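Local coordinates for protein PAN2-PAN3 deadenylation complex catalytic subunit pan2 (Neurospora crassa, PDB 4CZW) that acts as the catalytic subunit of the Pan2-Pan3 deadenylase, an exoribonuclease that shortens the poly(A) tails of mRNA, here represented by its pseudo-protease and nuclease domains, at residues A[58-61]-A[62-65]; A[81-84]-A[85-89]. One frame throughout, in Å; residues are numbered along the deposited sequence.

Contact 1. Residues A[58-61]-A[62-65]; sequences HYTP and LLRN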
loop_
_atom_site.group_PDB
_atom_site.type_symbol
_atom_site.label_atom_id
_atom_site.label_comp_id
_atom_site.label_asym_id
_atom_site.label_seq_id
_atom_site.Cartn_x
_atom_site.Cartn_y
_atom_site.Cartn_z
ATOM N N HIS A 58 -2.648 5.975 -2.447
ATOM C CA HIS A 58 -1.375 6.450 -1.909
ATOM C C HIS A 58 -1.176 7.945 -2.126
ATOM O O HIS A 58 -0.636 8.639 -1.265
ATOM C CB HIS A 58 -0.209 5.683 -2.533
ATOM C CG HIS A 58 1.135 6.239 -2.178
ATOM N ND1 HIS A 58 1.906 6.950 -3.070
ATOM C CD2 HIS A 58 1.838 6.200 -1.021
ATOM C CE1 HIS A 58 3.031 7.319 -2.482
ATOM N NE2 HIS A 58 3.014 6.876 -1.237
ATOM N N TYR A 59 -1.609 8.437 -3.282
ATOM C CA TYR A 59 -1.467 9.852 -3.599
ATOM C C TYR A 59 -2.704 10.633 -3.178
ATOM O O TYR A 59 -2.935 11.752 -3.635
ATOM C CB TYR A 59 -1.183 10.039 -5.090
ATOM C CG TYR A 59 0.172 9.507 -5.500
ATOM C CD1 TYR A 59 1.319 10.267 -5.317
ATOM C CD2 TYR A 59 0.305 8.242 -6.055
ATOM C CE1 TYR A 59 2.562 9.784 -5.683
ATOM C CE2 TYR A 59 1.544 7.751 -6.425
ATOM C CZ TYR A 59 2.669 8.527 -6.236
ATOM O OH TYR A 59 3.904 8.043 -6.602
ATOM N N THR A 60 -3.497 10.021 -2.304
ATOM C CA THR A 60 -4.590 10.707 -1.632
ATOM C C THR A 60 -4.143 11.019 -0.208
ATOM O O THR A 60 -4.211 10.154 0.664
ATOM C CB THR A 60 -5.878 9.863 -1.609
ATOM O OG1 THR A 60 -6.189 9.421 -2.937
ATOM C CG2 THR A 60 -7.043 10.676 -1.062
ATOM N N PRO A 61 -3.673 12.258 0.020
ATOM C CA PRO A 61 -3.042 12.720 1.265
ATOM C C PRO A 61 -3.756 12.274 2.539
ATOM O O PRO A 61 -3.098 11.859 3.493
ATOM C CB PRO A 61 -3.093 14.242 1.127
ATOM C CG PRO A 61 -3.003 14.471 -0.337
ATOM C CD PRO A 61 -3.770 13.342 -0.974
ATOM N N LEU A 62 -5.083 12.355 2.550
ATOM C CA LEU A 62 -5.856 11.964 3.723
ATOM C C LEU A 62 -5.802 10.460 3.961
ATOM O O LEU A 62 -5.842 10.005 5.102
ATOM C CB LEU A 62 -7.309 12.418 3.582
ATOM C CG LEU A 62 -7.541 13.924 3.699
ATOM C CD1 LEU A 62 -9.011 14.255 3.519
ATOM C CD2 LEU A 62 -7.032 14.435 5.038
ATOM N N LEU A 63 -5.709 9.691 2.881
ATOM C CA LEU A 63 -5.637 8.238 2.987
ATOM C C LEU A 63 -4.245 7.772 3.402
ATOM O O LEU A 63 -4.109 6.860 4.218
ATOM C CB LEU A 63 -6.035 7.577 1.666
ATOM C CG LEU A 63 -7.514 7.653 1.282
ATOM C CD1 LEU A 63 -7.773 6.891 -0.007
ATOM C CD2 LEU A 63 -8.380 7.119 2.409
ATOM N N ARG A 64 -3.213 8.398 2.840
ATOM C CA ARG A 64 -1.836 8.020 3.145
ATOM C C ARG A 64 -1.495 8.325 4.601
ATOM O O ARG A 64 -0.890 7.506 5.289
ATOM C CB ARG A 64 -0.850 8.735 2.216
ATOM C CG ARG A 64 0.576 8.207 2.330
ATOM C CD ARG A 64 1.613 9.217 1.852
ATOM N NE ARG A 64 1.616 9.398 0.404
ATOM C CZ ARG A 64 2.466 10.188 -0.246
ATOM N NH1 ARG A 64 3.386 10.869 0.426
ATOM N NH2 ARG A 64 2.402 10.297 -1.566
ATOM N N ASN A 65 -1.888 9.509 5.061
ATOM C CA ASN A 65 -1.670 9.899 6.448
ATOM C C ASN A 65 -2.408 8.970 7.406
ATOM O O ASN A 65 -1.842 8.505 8.394
ATOM C CB ASN A 65 -2.111 11.347 6.671
ATOM C CG ASN A 65 -1.926 11.798 8.107
ATOM O OD1 ASN A 65 -0.828 12.176 8.516
ATOM N ND2 ASN A 65 -3.005 11.761 8.881
#
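Arg64 lays its guanidinium flat over one face of the His58 ring, the centres 3.9 Å apart and the planes inclined by only 17°. This stack bridges the turn between helices 51-58 and 61-71. The arginine chain first runs extended and then turns about its CG-CD bond (chi3 -72°), a kink that brings the flat group back over the imidazole. Tyr59 meets the same guanidinium from a different direction: its CD1 lies near the guanidinium plane, at the edge, with the two planes steeply inclined.

The same arginine also serves as a donor. NE gives its hydrogen to His58 O at 2.9 Å, and this oxygen lies close to the guanidinium plane, so stack and bond together restrain the group's rotation. With only a methyl group at Arg64, as in an alanine here, His58 O would probably be left without its NE donor and one face of the imidazole would lose the group that covers it.

Backbone bonds start the second helix, with Thr60 at its N-cap. Thr60 O receives Arg64 N at 3.0 Å and, weakly, Leu63 N; Pro61 O then takes Asn65 N at 3.1 Å. The threonine hydroxyl makes no capping bond; OG1 is hydrogen-bonded to Val56 O of helix 51-58. Asn65 OD1 likewise looks along its own helix, to Gln69 NE2.

Apolar contact is modest: Thr60 CG2 and Leu63 CG lie side by side, 3.9 Å apart. The junction is a short turn between consecutive helices inside the pseudo-protease domain. Leu62 packs on helix 158-163 and on strand 385-394, which Thr60 and Pro61 also touch, while His58 and Arg64 face helix 81-94.

Contact 2. Residues A[81-84]-A[85-89]; sequences LLCE and LGYVF. With ZN (zinc ion), chain B.
Leu85 N donates to Leu81 O at 2.8 Å, closing the first turn of helix 81-94, whose start carries part of a zinc site built from three cysteines and one histidine. Gly86 N to Leu82 O, Tyr87 N to Cys83 O and Val88 N to Glu84 O continue the regular i to i+4 ladder. Cys83 binds the zinc ion through SG at 2.3 Å, and His70, Cys75 and Cys80 complete the site; Cys80 and Cys83 form its CxxC pair. The cysteine is thus fixed twice, by the metal through its sulfur and by the helix through its carbonyl.

The ring of the same Tyr87 also meets that carbonyl. Cys83 O lies over the centre of the Tyr87 ring, 3.1 Å above its plane, because Tyr87 turns CG beside its own backbone N (chi1 -58°) and the ring leans back along the helix toward the metal end. Beyond it, Tyr87 meets Tyr533 and Trp537 of helix 529-541, so it takes part in joining the pseudo-protease domain to the exonuclease domain.

On another flank, Leu82 CD1 and Leu85 CD1 approach to 4.3 Å, and both leucines rest on Ile145 of helix 130-149. Glu84, bent at chi2 (-68°), curls beside the tyrosine with its carboxylate nearly perpendicular to the ring, placing OE1 at the ring edge, 3.6 Å from Tyr87 CD2.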
loop_
_atom_site.group_PDB
_atom_site.type_symbol
_atom_site.label_atom_id
_atom_site.label_comp_id
_atom_site.label_asym_id
_atom_site.label_seq_id
_atom_site.Cartn_x
_atom_site.Cartn_y
_atom_site.Cartn_z
ATOM N N LEU A 81 -5.199 -4.928 7.378
ATOM C CA LEU A 81 -5.007 -4.307 6.070
ATOM C C LEU A 81 -4.567 -2.847 6.144
ATOM O O LEU A 81 -3.874 -2.362 5.251
ATOM C CB LEU A 81 -6.291 -4.416 5.247
ATOM C CG LEU A 81 -6.738 -5.841 4.915
ATOM C CD1 LEU A 81 -7.999 -5.831 4.065
ATOM C CD2 LEU A 81 -5.621 -6.605 4.220
ATOM N N LEU A 82 -4.968 -2.148 7.201
ATOM C CA LEU A 82 -4.590 -0.748 7.356
ATOM C C LEU A 82 -3.100 -0.620 7.656
ATOM O O LEU A 82 -2.433 0.287 7.158
ATOM C CB LEU A 82 -5.413 -0.080 8.457
ATOM C CG LEU A 82 -5.202 1.429 8.596
ATOM C CD1 LEU A 82 -5.394 2.119 7.256
ATOM C CD2 LEU A 82 -6.144 2.009 9.635
ATOM N N CYS A 83 -2.583 -1.532 8.475
ATOM C CA CYS A 83 -1.150 -1.589 8.744
ATOM C C CYS A 83 -0.388 -1.909 7.467
ATOM O O CYS A 83 0.619 -1.271 7.154
ATOM C CB CYS A 83 -0.837 -2.632 9.819
ATOM S SG CYS A 83 -0.967 -2.029 11.514
ATOM N N GLU A 84 -0.880 -2.901 6.732
ATOM C CA GLU A 84 -0.283 -3.292 5.464
ATOM C C GLU A 84 -0.345 -2.144 4.461
ATOM O O GLU A 84 0.558 -1.978 3.643
ATOM C CB GLU A 84 -0.981 -4.531 4.901
ATOM C CG GLU A 84 -0.944 -5.740 5.826
ATOM C CD GLU A 84 0.454 -6.302 6.001
ATOM O OE1 GLU A 84 1.293 -6.111 5.096
ATOM O OE2 GLU A 84 0.715 -6.937 7.046
ATOM N N LEU A 85 -1.413 -1.355 4.532
ATOM C CA LEU A 85 -1.551 -0.177 3.683
ATOM C C LEU A 85 -0.468 0.845 3.998
ATOM O O LEU A 85 0.082 1.479 3.097
ATOM C CB LEU A 85 -2.935 0.457 3.848
ATOM C CG LEU A 85 -4.001 0.068 2.821
ATOM C CD1 LEU A 85 -5.327 0.725 3.155
ATOM C CD2 LEU A 85 -3.557 0.455 1.421
ATOM N N GLY A 86 -0.164 1.000 5.282
ATOM C CA GLY A 86 0.880 1.909 5.713
ATOM C C GLY A 86 2.241 1.468 5.214
ATOM O O GLY A 86 3.068 2.295 4.830
ATOM N N TYR A 87 2.469 0.158 5.215
ATOM C CA TYR A 87 3.731 -0.408 4.749
ATOM C C TYR A 87 3.931 -0.141 3.261
ATOM O O TYR A 87 5.010 0.271 2.835
ATOM C CB TYR A 87 3.783 -1.914 5.020
ATOM C CG TYR A 87 3.609 -2.295 6.474
ATOM C CD1 TYR A 87 3.964 -1.419 7.493
ATOM C CD2 TYR A 87 3.089 -3.534 6.827
ATOM C CE1 TYR A 87 3.805 -1.767 8.822
ATOM C CE2 TYR A 87 2.927 -3.889 8.152
ATOM C CZ TYR A 87 3.285 -3.003 9.145
ATOM O OH TYR A 87 3.123 -3.356 10.466
ATOM N N VAL A 88 2.884 -0.379 2.478
ATOM C CA VAL A 88 2.934 -0.165 1.036
ATOM C C VAL A 88 3.113 1.312 0.706
ATOM O O VAL A 88 3.916 1.671 -0.157
ATOM C CB VAL A 88 1.661 -0.694 0.344
ATOM C CG1 VAL A 88 1.693 -0.384 -1.145
ATOM C CG2 VAL A 88 1.519 -2.190 0.573
ATOM N N PHE A 89 2.370 2.166 1.403
ATOM C CA PHE A 89 2.475 3.609 1.210
ATOM C C PHE A 89 3.869 4.103 1.568
ATOM O O PHE A 89 4.409 4.999 0.918
ATOM C CB PHE A 89 1.430 4.347 2.050
ATOM C CG PHE A 89 0.016 4.142 1.583
ATOM C CD1 PHE A 89 -0.249 3.574 0.347
ATOM C CD2 PHE A 89 -1.049 4.525 2.380
ATOM C CE1 PHE A 89 -1.549 3.387 -0.082
ATOM C CE2 PHE A 89 -2.351 4.342 1.957
ATOM C CZ PHE A 89 -2.602 3.774 0.724
HETATM ZN ZN ZN B . -3.084 -2.254 12.425
#

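In the fold
Contacts 1 and 2 sit at the starts of two successive helices, 61-71 and 81-94, with centres about 11 Å apart. Phe89 joins them directly: its CD2 comes within 3.7 Å of Arg64 CA, and its ring also meets that of His58. The zinc ion ties the same two helices together at a further point, since His70 of helix 61-71 and Cys83 of contact 2 are both ligands, their side chains about 4 Å apart. Contact 1 stands back from the metal, with the side chain of Asn65 about 9 Å from that of His70. Phe89 packing and the shared zinc ion thus join helices 61-71 and 81-94 within the domain predicted to be catalytically inactive.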